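Local coordinates for protein metallo-beta-lactamase (Serratia marcescens, PDB 5B15) that probably hydrolyses the beta-lactam ring of antibiotics, as a class B3 metallo-beta-lactamase with two zinc ions, here holding a ring-opened carbapenem, at residues A[27-32]-A[210-215]; A[109-114]-A[149-154]; A[175-180]-A[250-255]. All coordinates share one frame; numbering follows the deposited sequence.

Contact 1: A[27-32]-A[210-215]; sequences SAVLLS and IAIAAH. With ZN (zinc ion), chain C; DQM ((2~{S},3~{R},4~{S})-2-[(2~{S},3~{R})-1,3-bis(oxidanyl)-1-oxidanylidene-butan-2-yl]-3-methyl-4-[(3~{S},5~{S})-5-[(sulfamoylamino)methyl]pyrrolidin-3-yl]sulfanyl-3,4-dihydro-2~{H}-pyrrole-5-carboxylic acid), chain N.
His-215, whose backbone comes near the hydroxyl of Ser-27, carries the flat group of this contact, an imidazole ring with the hydrolysed carbapenem on one face: atom CAW of the ligand lies over the ring centre, 3.7 Å above its plane. At the rim of the ring, NE2 bonds zinc at 2.1 Å. The ring of His-77 also meets the imidazole, nearly perpendicular to it. Asp-76 and His-77 bind the same ion, which also takes the pyrroline nitrogen NAN and carboxylate oxygen OAE of the ligand, together with a water.

Behind this site Ser-27 grips two consecutive carbonyls. Its N donates to Ala-214 O at 2.9 Å with an N-H...O angle of 162°, while OG, set beside the backbone N (chi1 -63°), donates to Ala-213 O over 2.7 Å. Further from the metal, polar contact gives way to aliphatic packing, where CG2 of Val-29 rests 4.0 Å from CD1 of Ile-212 and the two side chains lie aslant. Strand 29-31 belongs to one sheet of the metallo-beta-lactamase sandwich and strand 210-213 borders the other.

The paired bonds tie down the backbone immediately before the zinc ligand, which probably restrains how far His-215 can shift. With nitrogen and carboxylate both on the metal, the geometry is consistent with a product complex in which the imine nitrogen of the 1-pyrroline, once the beta-lactam nitrogen, stays on zinc after ring opening.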
loop_
_atom_site.group_PDB
_atom_site.type_symbol
_atom_site.label_atom_id
_atom_site.label_comp_id
_atom_site.label_asym_id
_atom_site.label_seq_id
_atom_site.Cartn_x
_atom_site.Cartn_y
_atom_site.Cartn_z
ATOM N N SER A 27 -4.770 -1.471 -5.124
ATOM C CA SER A 27 -3.568 -0.877 -5.705
ATOM C C SER A 27 -2.343 -1.773 -5.620
ATOM O O SER A 27 -2.073 -2.384 -4.573
ATOM C CB SER A 27 -3.262 0.445 -5.037
ATOM O OG SER A 27 -4.325 1.380 -5.261
ATOM N N ALA A 28 -1.544 -1.730 -6.672
ATOM C CA ALA A 28 -0.145 -2.156 -6.622
ATOM C C ALA A 28 0.583 -1.208 -7.518
ATOM O O ALA A 28 0.037 -0.800 -8.581
ATOM C CB ALA A 28 0.045 -3.599 -7.044
ATOM N N VAL A 29 1.838 -0.904 -7.207
ATOM C CA VAL A 29 2.604 0.028 -8.007
ATOM C C VAL A 29 3.959 -0.544 -8.351
ATOM O O VAL A 29 4.611 -1.135 -7.512
ATOM C CB VAL A 29 2.747 1.377 -7.243
ATOM C CG1 VAL A 29 3.932 2.230 -7.718
ATOM C CG2 VAL A 29 1.444 2.163 -7.333
ATOM N N LEU A 30 4.355 -0.381 -9.603
ATOM C CA LEU A 30 5.726 -0.682 -10.049
ATOM C C LEU A 30 6.475 0.638 -10.188
ATOM O O LEU A 30 6.050 1.546 -10.926
ATOM C CB LEU A 30 5.707 -1.454 -11.357
ATOM C CG LEU A 30 7.057 -2.037 -11.732
ATOM C CD1 LEU A 30 7.370 -3.255 -10.898
ATOM C CD2 LEU A 30 7.153 -2.297 -13.211
ATOM N N LEU A 31 7.572 0.757 -9.444
ATOM C CA LEU A 31 8.482 1.879 -9.546
ATOM C C LEU A 31 9.683 1.366 -10.347
ATOM O O LEU A 31 10.431 0.483 -9.869
ATOM C CB LEU A 31 8.901 2.311 -8.154
ATOM C CG LEU A 31 9.731 3.587 -8.097
ATOM C CD1 LEU A 31 9.014 4.810 -8.666
ATOM C CD2 LEU A 31 10.239 3.809 -6.674
ATOM N N SER A 32 9.843 1.821 -11.595
ATOM C CA SER A 32 10.787 1.214 -12.523
ATOM C C SER A 32 12.103 1.953 -12.632
ATOM O O SER A 32 12.190 3.160 -12.411
ATOM C CB SER A 32 10.151 1.102 -13.896
ATOM O OG SER A 32 9.772 2.363 -14.408
ATOM N N ILE A 210 1.199 13.303 -5.110
ATOM C CA ILE A 210 0.372 12.241 -5.685
ATOM C C ILE A 210 0.225 11.175 -4.641
ATOM O O ILE A 210 1.216 10.559 -4.243
ATOM C CB ILE A 210 1.026 11.620 -6.923
ATOM C CG1 ILE A 210 1.181 12.673 -8.014
ATOM C CG2 ILE A 210 0.238 10.434 -7.407
ATOM C CD1 ILE A 210 2.066 12.267 -9.171
ATOM N N ALA A 211 -1.012 10.938 -4.209
ATOM C CA ALA A 211 -1.273 9.820 -3.293
ATOM C C ALA A 211 -1.959 8.709 -4.027
ATOM O O ALA A 211 -2.929 8.912 -4.782
ATOM C CB ALA A 211 -2.126 10.254 -2.145
ATOM N N ILE A 212 -1.446 7.502 -3.816
ATOM C CA ILE A 212 -2.039 6.264 -4.298
ATOM C C ILE A 212 -2.424 5.469 -3.067
ATOM O O ILE A 212 -1.551 5.030 -2.340
ATOM C CB ILE A 212 -1.035 5.455 -5.180
ATOM C CG1 ILE A 212 -0.634 6.280 -6.372
ATOM C CG2 ILE A 212 -1.631 4.130 -5.576
ATOM C CD1 ILE A 212 0.738 6.052 -6.892
ATOM N N ALA A 213 -3.723 5.353 -2.799
ATOM C CA ALA A 213 -4.185 4.669 -1.586
ATOM C C ALA A 213 -4.294 3.163 -1.839
ATOM O O ALA A 213 -4.645 2.747 -2.935
ATOM C CB ALA A 213 -5.537 5.234 -1.200
ATOM N N ALA A 214 -3.991 2.365 -0.835
ATOM C CA ALA A 214 -4.012 0.910 -0.968
ATOM C C ALA A 214 -5.330 0.410 -1.577
ATOM O O ALA A 214 -5.344 -0.479 -2.440
ATOM C CB ALA A 214 -3.746 0.274 0.395
ATOM N N HIS A 215 -6.452 0.960 -1.096
ATOM C CA HIS A 215 -7.729 0.851 -1.828
ATOM C C HIS A 215 -7.868 2.096 -2.696
ATOM O O HIS A 215 -7.968 3.200 -2.180
ATOM C CB HIS A 215 -8.908 0.764 -0.842
ATOM C CG HIS A 215 -8.978 -0.536 -0.122
ATOM N ND1 HIS A 215 -9.654 -1.633 -0.611
ATOM C CD2 HIS A 215 -8.362 -0.951 1.011
ATOM C CE1 HIS A 215 -9.460 -2.663 0.191
ATOM N NE2 HIS A 215 -8.652 -2.287 1.165
HETATM ZN ZN ZN C . -7.830 -3.585 2.647
HETATM O OAX DQM N . -12.651 -7.224 4.297
HETATM C CAJ DQM N . -12.391 -6.167 3.752
HETATM O OAD DQM N . -13.204 -5.695 2.853
HETATM C CAX DQM N . -11.039 -5.500 3.927
HETATM C CAT DQM N . -10.401 -5.990 5.244
HETATM C CAA DQM N . -9.649 -7.308 5.003
HETATM O OAI DQM N . -9.507 -5.035 5.848
HETATM C CAY DQM N . -11.210 -3.989 3.694
HETATM C CAU DQM N . -12.126 -3.120 4.589
HETATM C CAB DQM N . -12.649 -3.800 5.849
HETATM N NAN DQM N . -9.885 -3.340 3.726
HETATM C CAS DQM N . -9.955 -2.236 4.330
HETATM C CAR DQM N . -8.791 -1.362 4.398
HETATM O OAE DQM N . -7.641 -1.818 3.987
HETATM O OAH DQM N . -8.923 -0.200 4.842
HETATM C CAZ DQM N . -11.287 -1.862 4.928
HETATM S SAQ DQM N . -11.970 -0.295 4.358
HETATM C CAW DQM N . -11.721 -0.282 2.603
HETATM C CAM DQM N . -11.917 1.148 2.120
HETATM N NAO DQM N . -12.982 1.096 1.124
HETATM C CAV DQM N . -12.993 -0.270 0.551
HETATM C CAK DQM N . -12.646 -1.162 1.755
HETATM C CAL DQM N . -14.343 -0.518 -0.125
HETATM N NAP DQM N . -15.334 0.580 0.072
HETATM S SBA DQM N . -15.352 1.865 -0.957
HETATM O OAF DQM N . -16.592 2.623 -0.853
HETATM O OAG DQM N . -14.188 2.696 -0.702
HETATM N NAC DQM N . -15.410 1.314 -2.477
HETATM O O HOH W 1 -7.379 -4.725 4.321
#

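Contact 2: A[109-114]-A[149-154]; sequences KSDPQF and GHTEGG. With ZN (zinc ion), chain B; NA (sodium ion), chain E; DQM ((2~{S},3~{R},4~{S})-2-[(2~{S},3~{R})-1,3-bis(oxidanyl)-1-oxidanylidene-butan-2-yl]-3-methyl-4-[(3~{S},5~{S})-5-[(sulfamoylamino)methyl]pyrrolidin-3-yl]sulfanyl-3,4-dihydro-2~{H}-pyrrole-5-carboxylic acid), chain N.
Gln-113 and His-150 are brought together by their first torsions: Gln-113 has CG beside the backbone N (chi1 -62°) and runs extended beyond it, while His-150 holds CG opposite the backbone N (chi1 -179°). The amide thus comes slantwise to the imidazole, the planes 57° apart, with NE2 of Gln-113 at 3.6 Å from CE1 of His-150. The same NE2 gives a nearly straight hydrogen bond to the hydroxyl OAI of the ring-opened ligand, at 3.0 Å.

One water knits the two loops together where no direct hydrogen bond does. It sits over the centre of the His-150 ring, donates to Asp-111 OD1 and His-150 O, and accepts from Gln-113 NE2. Asp-111 OD1 has a further task, taking the backbone N of Gln-113 on its anti lone pair at 2.8 Å to close an Asx turn. Its other oxygen, OD2, lies 3.9 Å from CG2 of Thr-151 and is hydrogen-bonded to His-74, a ligand of the first zinc, so Asp-111 acts from the second shell.

Zinc fixes one end of the His-150 ring through NE2 at 2.1 Å, and Thr-177 O engages ND1 at the other. With His-72 and His-74 completing the protein ligands, this is the three-histidine site of metallo-beta-lactamases, in which the HxHxDH motif is joined by a histidine from a later loop.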
loop_
_atom_site.group_PDB
_atom_site.type_symbol
_atom_site.label_atom_id
_atom_site.label_comp_id
_atom_site.label_asym_id
_atom_site.label_seq_id
_atom_site.Cartn_x
_atom_site.Cartn_y
_atom_site.Cartn_z
ATOM N N LYS A 109 -3.891 -12.219 17.083
ATOM C CA LYS A 109 -4.991 -11.771 17.919
ATOM C C LYS A 109 -4.950 -10.271 18.208
ATOM O O LYS A 109 -5.959 -9.693 18.549
ATOM C CB LYS A 109 -5.004 -12.585 19.226
ATOM C CG LYS A 109 -3.674 -12.711 19.982
ATOM C CD LYS A 109 -2.810 -11.462 20.018
ATOM C CE LYS A 109 -1.504 -11.632 19.263
ATOM N NZ LYS A 109 -0.809 -10.348 19.010
ATOM N N SER A 110 -3.826 -9.603 18.054
ATOM C CA SER A 110 -3.786 -8.190 18.325
ATOM C C SER A 110 -4.516 -7.398 17.205
ATOM O O SER A 110 -4.789 -6.207 17.351
ATOM C CB SER A 110 -2.348 -7.708 18.469
ATOM O OG SER A 110 -1.593 -8.126 17.353
ATOM N N ASP A 111 -4.803 -8.039 16.069
ATOM C CA ASP A 111 -5.490 -7.347 14.948
ATOM C C ASP A 111 -6.959 -7.125 15.298
ATOM O O ASP A 111 -7.650 -8.073 15.591
ATOM C CB ASP A 111 -5.331 -8.189 13.684
ATOM C CG ASP A 111 -5.766 -7.447 12.396
ATOM O OD1 ASP A 111 -6.887 -6.944 12.321
ATOM O OD2 ASP A 111 -4.962 -7.438 11.495
ATOM N N PRO A 112 -7.490 -5.878 15.186
ATOM C CA PRO A 112 -8.897 -5.637 15.453
ATOM C C PRO A 112 -9.853 -6.533 14.704
ATOM O O PRO A 112 -10.943 -6.754 15.179
ATOM C CB PRO A 112 -9.084 -4.174 15.041
ATOM C CG PRO A 112 -7.747 -3.573 15.257
ATOM C CD PRO A 112 -6.766 -4.647 14.905
ATOM N N GLN A 113 -9.477 -6.962 13.485
ATOM C CA GLN A 113 -10.297 -7.831 12.685
ATOM C C GLN A 113 -10.088 -9.326 12.985
ATOM O O GLN A 113 -10.713 -10.141 12.331
ATOM C CB GLN A 113 -10.141 -7.528 11.198
ATOM C CG GLN A 113 -10.576 -6.133 10.794
ATOM C CD GLN A 113 -10.510 -5.961 9.305
ATOM O OE1 GLN A 113 -11.423 -6.404 8.588
ATOM N NE2 GLN A 113 -9.440 -5.355 8.802
ATOM N N PHE A 114 -9.271 -9.656 14.000
ATOM C CA PHE A 114 -8.983 -11.091 14.346
ATOM C C PHE A 114 -10.283 -11.739 14.729
ATOM O O PHE A 114 -11.043 -11.221 15.560
ATOM C CB PHE A 114 -7.986 -11.207 15.499
ATOM C CG PHE A 114 -7.616 -12.637 15.871
ATOM C CD1 PHE A 114 -6.651 -13.335 15.142
ATOM C CD2 PHE A 114 -8.173 -13.244 16.984
ATOM C CE1 PHE A 114 -6.316 -14.638 15.481
ATOM C CE2 PHE A 114 -7.826 -14.534 17.343
ATOM C CZ PHE A 114 -6.874 -15.220 16.608
ATOM N N GLY A 149 -1.967 0.887 13.117
ATOM C CA GLY A 149 -3.300 1.114 13.630
ATOM C C GLY A 149 -4.295 0.137 13.051
ATOM O O GLY A 149 -4.925 -0.623 13.761
ATOM N N HIS A 150 -4.344 0.092 11.724
ATOM C CA HIS A 150 -5.086 -0.932 11.019
ATOM C C HIS A 150 -4.364 -2.305 11.161
ATOM O O HIS A 150 -5.019 -3.342 11.296
ATOM C CB HIS A 150 -5.286 -0.471 9.564
ATOM C CG HIS A 150 -6.056 -1.422 8.694
ATOM N ND1 HIS A 150 -7.430 -1.462 8.625
ATOM C CD2 HIS A 150 -5.622 -2.348 7.808
ATOM C CE1 HIS A 150 -7.802 -2.339 7.698
ATOM N NE2 HIS A 150 -6.724 -2.925 7.232
ATOM N N THR A 151 -3.026 -2.277 11.190
ATOM C CA THR A 151 -2.199 -3.410 11.638
ATOM C C THR A 151 -1.028 -2.779 12.391
ATOM O O THR A 151 -0.675 -1.599 12.195
ATOM C CB THR A 151 -1.635 -4.232 10.475
ATOM O OG1 THR A 151 -0.716 -3.451 9.700
ATOM C CG2 THR A 151 -2.729 -4.869 9.622
ATOM N N GLU A 152 -0.313 -3.566 13.191
ATOM C CA GLU A 152 0.777 -2.978 13.966
ATOM C C GLU A 152 2.004 -2.645 13.118
ATOM O O GLU A 152 2.723 -1.670 13.373
ATOM C CB GLU A 152 1.188 -3.962 15.075
ATOM C CG GLU A 152 2.126 -3.370 16.094
ATOM C CD GLU A 152 2.410 -4.338 17.225
ATOM O OE1 GLU A 152 1.852 -5.464 17.202
ATOM O OE2 GLU A 152 3.257 -3.973 18.095
ATOM N N GLY A 153 2.192 -3.378 12.016
ATOM C CA GLY A 153 3.363 -3.194 11.176
ATOM C C GLY A 153 3.087 -2.430 9.884
ATOM O O GLY A 153 3.903 -2.465 8.974
ATOM N N GLY A 154 1.995 -1.667 9.868
ATOM C CA GLY A 154 1.643 -0.948 8.614
ATOM C C GLY A 154 2.723 0.058 8.242
ATOM O O GLY A 154 3.266 0.785 9.107
HETATM ZN ZN ZN B . -6.336 -4.436 5.792
HETATM NA NA NA E . 4.529 -3.285 6.292
HETATM O OAX DQM N . -12.651 -7.224 4.297
HETATM C CAJ DQM N . -12.391 -6.167 3.752
HETATM O OAD DQM N . -13.204 -5.695 2.853
HETATM C CAX DQM N . -11.039 -5.500 3.927
HETATM C CAT DQM N . -10.401 -5.990 5.244
HETATM C CAA DQM N . -9.649 -7.308 5.003
HETATM O OAI DQM N . -9.507 -5.035 5.848
HETATM C CAY DQM N . -11.210 -3.989 3.694
HETATM C CAU DQM N . -12.126 -3.120 4.589
HETATM C CAB DQM N . -12.649 -3.800 5.849
HETATM N NAN DQM N . -9.885 -3.340 3.726
HETATM C CAS DQM N . -9.955 -2.236 4.330
HETATM C CAR DQM N . -8.791 -1.362 4.398
HETATM O OAE DQM N . -7.641 -1.818 3.987
HETATM O OAH DQM N . -8.923 -0.200 4.842
HETATM C CAZ DQM N . -11.287 -1.862 4.928
HETATM S SAQ DQM N . -11.970 -0.295 4.358
HETATM C CAW DQM N . -11.721 -0.282 2.603
HETATM C CAM DQM N . -11.917 1.148 2.120
HETATM N NAO DQM N . -12.982 1.096 1.124
HETATM C CAV DQM N . -12.993 -0.270 0.551
HETATM C CAK DQM N . -12.646 -1.162 1.755
HETATM C CAL DQM N . -14.343 -0.518 -0.125
HETATM N NAP DQM N . -15.334 0.580 0.072
HETATM S SBA DQM N . -15.352 1.865 -0.957
HETATM O OAF DQM N . -16.592 2.623 -0.853
HETATM O OAG DQM N . -14.188 2.696 -0.702
HETATM N NAC DQM N . -15.410 1.314 -2.477
HETATM O O HOH W 2 -7.408 -4.612 10.920
HETATM O O HOH W 1 -7.379 -4.725 4.321
HETATM O O HOH W 3 3.003 -5.653 6.124
#

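Contact 3: A[175-180]-A[250-255]; sequences SLTAVS and RKRLET. With NA (sodium ion), chain G; DQM ((2~{S},3~{R},4~{S})-2-[(2~{S},3~{R})-1,3-bis(oxidanyl)-1-oxidanylidene-butan-2-yl]-3-methyl-4-[(3~{S},5~{S})-5-[(sulfamoylamino)methyl]pyrrolidin-3-yl]sulfanyl-3,4-dihydro-2~{H}-pyrrole-5-carboxylic acid), chain N; SO4 (sulfate ion), chain K.
Arg-252 brings its guanidinium up to Thr-177, whose CB lies over one face of the group. NH2 of Arg-252 is 3.8 Å from CG2 of Thr-177, whereas the approach of NH1 to a methyl of Val-179 is implausibly close and that part of the model is doubtful. NE makes a weak, bent hydrogen bond to Ala-178 O, 3.3 Å away at an N-H...O angle of 137°. A sulfate, probably from the crystallisation liquor, takes the edge of the group: its O2 lies in the guanidinium plane and accepts from NH2 of Arg-252 at 2.9 Å. The thioether sulfur SAQ of the carbapenem product also comes close to NH2, from an oblique direction.

The side chain reaches so far because CG stands opposite the backbone N (chi1 -178°) and the chain stays extended as far as NE. The next residue along the helix, Leu-253, packs CD1 on Ala-178 CB at 4.0 Å. In the alpha-beta/beta-alpha fold of this superfamily, the C-terminal helix 241-259 thereby covers the loop that follows strand 166-173, a loop that also borders the active site. Thr-177 OG1 donates to carboxylate oxygen OAH of the product at 2.7 Å, and Ser-175 OG donates to its other carboxylate oxygen, OAE, at 2.8 Å. Farther along the loop, Val-179 O binds a sodium ion at 2.7 Å.

Farther out, Phe-200 and Leu-196 of helix 190-205 back Leu-253 and Ala-178 respectively. Salt bridges from Arg-250 to Glu-204 and from Glu-254 to Arg-197 set the C-terminal helix against that same helix.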
loop_
_atom_site.group_PDB
_atom_site.type_symbol
_atom_site.label_atom_id
_atom_site.label_comp_id
_atom_site.label_asym_id
_atom_site.label_seq_id
_atom_site.Cartn_x
_atom_site.Cartn_y
_atom_site.Cartn_z
ATOM N N SER A 175 -3.604 1.710 4.522
ATOM C CA SER A 175 -4.903 1.909 5.145
ATOM C C SER A 175 -4.779 2.431 6.581
ATOM O O SER A 175 -3.981 1.925 7.352
ATOM C CB SER A 175 -5.655 0.596 5.098
ATOM O OG SER A 175 -5.737 0.167 3.748
ATOM N N LEU A 176 -5.647 3.390 6.928
ATOM C CA LEU A 176 -5.711 4.020 8.240
ATOM C C LEU A 176 -7.046 3.757 8.932
ATOM O O LEU A 176 -7.489 4.557 9.726
ATOM C CB LEU A 176 -5.506 5.534 8.074
ATOM C CG LEU A 176 -4.215 5.954 7.396
ATOM C CD1 LEU A 176 -4.084 7.453 7.274
ATOM C CD2 LEU A 176 -2.980 5.341 8.017
ATOM N N THR A 177 -7.721 2.685 8.530
ATOM C CA THR A 177 -9.103 2.452 8.917
ATOM C C THR A 177 -9.294 1.608 10.170
ATOM O O THR A 177 -8.753 0.517 10.296
ATOM C CB THR A 177 -9.862 1.762 7.772
ATOM O OG1 THR A 177 -9.237 0.514 7.461
ATOM C CG2 THR A 177 -9.898 2.651 6.548
ATOM N N ALA A 178 -10.157 2.118 11.045
ATOM C CA ALA A 178 -10.570 1.446 12.254
ATOM C C ALA A 178 -11.754 0.538 11.942
ATOM O O ALA A 178 -12.898 1.001 11.838
ATOM C CB ALA A 178 -10.938 2.480 13.302
ATOM N N VAL A 179 -11.467 -0.725 11.676
ATOM C CA VAL A 179 -12.471 -1.737 11.403
ATOM C C VAL A 179 -12.227 -2.906 12.299
ATOM O O VAL A 179 -11.095 -3.237 12.606
ATOM C CB VAL A 179 -12.436 -2.179 9.955
ATOM C CG1 VAL A 179 -12.987 -1.119 9.063
ATOM C CG2 VAL A 179 -11.083 -2.518 9.484
ATOM N N SER A 180 -13.284 -3.591 12.697
ATOM C CA SER A 180 -13.060 -4.734 13.568
ATOM C C SER A 180 -14.052 -5.825 13.378
ATOM O O SER A 180 -15.134 -5.594 12.837
ATOM C CB SER A 180 -13.072 -4.276 15.004
ATOM O OG SER A 180 -14.399 -3.932 15.388
ATOM N N ARG A 250 -9.349 9.658 10.664
ATOM C CA ARG A 250 -9.745 10.246 11.931
ATOM C C ARG A 250 -11.255 10.237 12.119
ATOM O O ARG A 250 -11.739 9.876 13.178
ATOM C CB ARG A 250 -9.161 11.648 12.079
ATOM C CG ARG A 250 -9.422 12.297 13.430
ATOM C CD ARG A 250 -8.727 13.640 13.535
ATOM N NE ARG A 250 -7.274 13.517 13.623
ATOM C CZ ARG A 250 -6.383 14.003 12.760
ATOM N NH1 ARG A 250 -6.752 14.587 11.629
ATOM N NH2 ARG A 250 -5.094 13.842 13.000
ATOM N N LYS A 251 -11.980 10.569 11.055
ATOM C CA LYS A 251 -13.464 10.571 11.166
ATOM C C LYS A 251 -14.004 9.158 11.429
ATOM O O LYS A 251 -14.934 8.971 12.215
ATOM C CB LYS A 251 -14.091 11.178 9.907
ATOM C CG LYS A 251 -15.607 11.032 9.845
ATOM C CD LYS A 251 -16.252 11.793 8.686
ATOM C CE LYS A 251 -16.025 13.284 8.752
ATOM N NZ LYS A 251 -16.459 13.884 10.044
ATOM N N ARG A 252 -13.458 8.159 10.753
ATOM C CA ARG A 252 -13.926 6.807 10.965
ATOM C C ARG A 252 -13.669 6.355 12.416
ATOM O O ARG A 252 -14.543 5.768 13.064
ATOM C CB ARG A 252 -13.241 5.868 9.982
ATOM C CG ARG A 252 -13.680 4.430 10.082
ATOM C CD ARG A 252 -13.221 3.631 8.883
ATOM N NE ARG A 252 -13.828 2.293 8.893
ATOM C CZ ARG A 252 -14.054 1.554 7.817
ATOM N NH1 ARG A 252 -14.574 0.341 7.964
ATOM N NH2 ARG A 252 -13.619 1.939 6.643
ATOM N N LEU A 253 -12.492 6.697 12.958
ATOM C CA LEU A 253 -12.203 6.306 14.330
ATOM C C LEU A 253 -13.118 7.059 15.313
ATOM O O LEU A 253 -13.649 6.486 16.263
ATOM C CB LEU A 253 -10.727 6.558 14.630
ATOM C CG LEU A 253 -10.362 6.282 16.096
ATOM C CD1 LEU A 253 -10.605 4.837 16.486
ATOM C CD2 LEU A 253 -8.915 6.678 16.345
ATOM N N GLU A 254 -13.254 8.370 15.122
ATOM C CA GLU A 254 -14.095 9.144 16.033
ATOM C C GLU A 254 -15.541 8.710 15.980
ATOM O O GLU A 254 -16.209 8.609 17.004
ATOM C CB GLU A 254 -13.980 10.645 15.739
ATOM C CG GLU A 254 -12.615 11.216 16.157
ATOM C CD GLU A 254 -12.213 10.938 17.620
ATOM O OE1 GLU A 254 -13.073 10.993 18.506
ATOM O OE2 GLU A 254 -11.045 10.585 17.894
ATOM N N THR A 255 -16.051 8.434 14.785
ATOM C CA THR A 255 -17.429 7.878 14.660
ATOM C C THR A 255 -17.524 6.599 15.491
ATOM O O THR A 255 -18.507 6.349 16.182
ATOM C CB THR A 255 -17.790 7.626 13.179
ATOM O OG1 THR A 255 -17.891 8.875 12.489
ATOM C CG2 THR A 255 -19.104 6.924 13.056
HETATM NA NA NA G . -8.722 -2.240 11.884
HETATM O OAX DQM N . -12.651 -7.224 4.297
HETATM C CAJ DQM N . -12.391 -6.167 3.752
HETATM O OAD DQM N . -13.204 -5.695 2.853
HETATM C CAX DQM N . -11.039 -5.500 3.927
HETATM C CAT DQM N . -10.401 -5.990 5.244
HETATM C CAA DQM N . -9.649 -7.308 5.003
HETATM O OAI DQM N . -9.507 -5.035 5.848
HETATM C CAY DQM N . -11.210 -3.989 3.694
HETATM C CAU DQM N . -12.126 -3.120 4.589
HETATM C CAB DQM N . -12.649 -3.800 5.849
HETATM N NAN DQM N . -9.885 -3.340 3.726
HETATM C CAS DQM N . -9.955 -2.236 4.330
HETATM C CAR DQM N . -8.791 -1.362 4.398
HETATM O OAE DQM N . -7.641 -1.818 3.987
HETATM O OAH DQM N . -8.923 -0.200 4.842
HETATM C CAZ DQM N . -11.287 -1.862 4.928
HETATM S SAQ DQM N . -11.970 -0.295 4.358
HETATM C CAW DQM N . -11.721 -0.282 2.603
HETATM C CAM DQM N . -11.917 1.148 2.120
HETATM N NAO DQM N . -12.982 1.096 1.124
HETATM C CAV DQM N . -12.993 -0.270 0.551
HETATM C CAK DQM N . -12.646 -1.162 1.755
HETATM C CAL DQM N . -14.343 -0.518 -0.125
HETATM N NAP DQM N . -15.334 0.580 0.072
HETATM S SBA DQM N . -15.352 1.865 -0.957
HETATM O OAF DQM N . -16.592 2.623 -0.853
HETATM O OAG DQM N . -14.188 2.696 -0.702
HETATM N NAC DQM N . -15.410 1.314 -2.477
HETATM S S SO4 K . -13.856 5.288 5.216
HETATM O O1 SO4 K . -14.373 5.987 6.377
HETATM O O2 SO4 K . -12.649 4.477 5.569
HETATM O O3 SO4 K . -14.898 4.362 4.750
HETATM O O4 SO4 K . -13.474 6.263 4.180
HETATM O O HOH W 4 -7.793 -0.410 13.509
HETATM O O HOH W 2 -7.408 -4.612 10.920
#

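Contact 1 lies deepest, its centre about 7 Å from the centre of the chain, and joins strands of the two sheets through aliphatic packing and direct hydrogen bonds. Contacts 2 and 3, at about 15 and 17 Å, involve active-site loops and rely more on water, ions and a long charged side chain; contact 3 adds a helix whose outer side is exposed. All three meet the same carbapenem product. Contacts 1 and 2 each supply a histidine to a different zinc and share the water between the metals, whereas contact 3 furnishes carboxylate-binding hydroxyls. Contact 3 touches both others, packing Ser-175 on His-215 and joining Thr-177 to His-150.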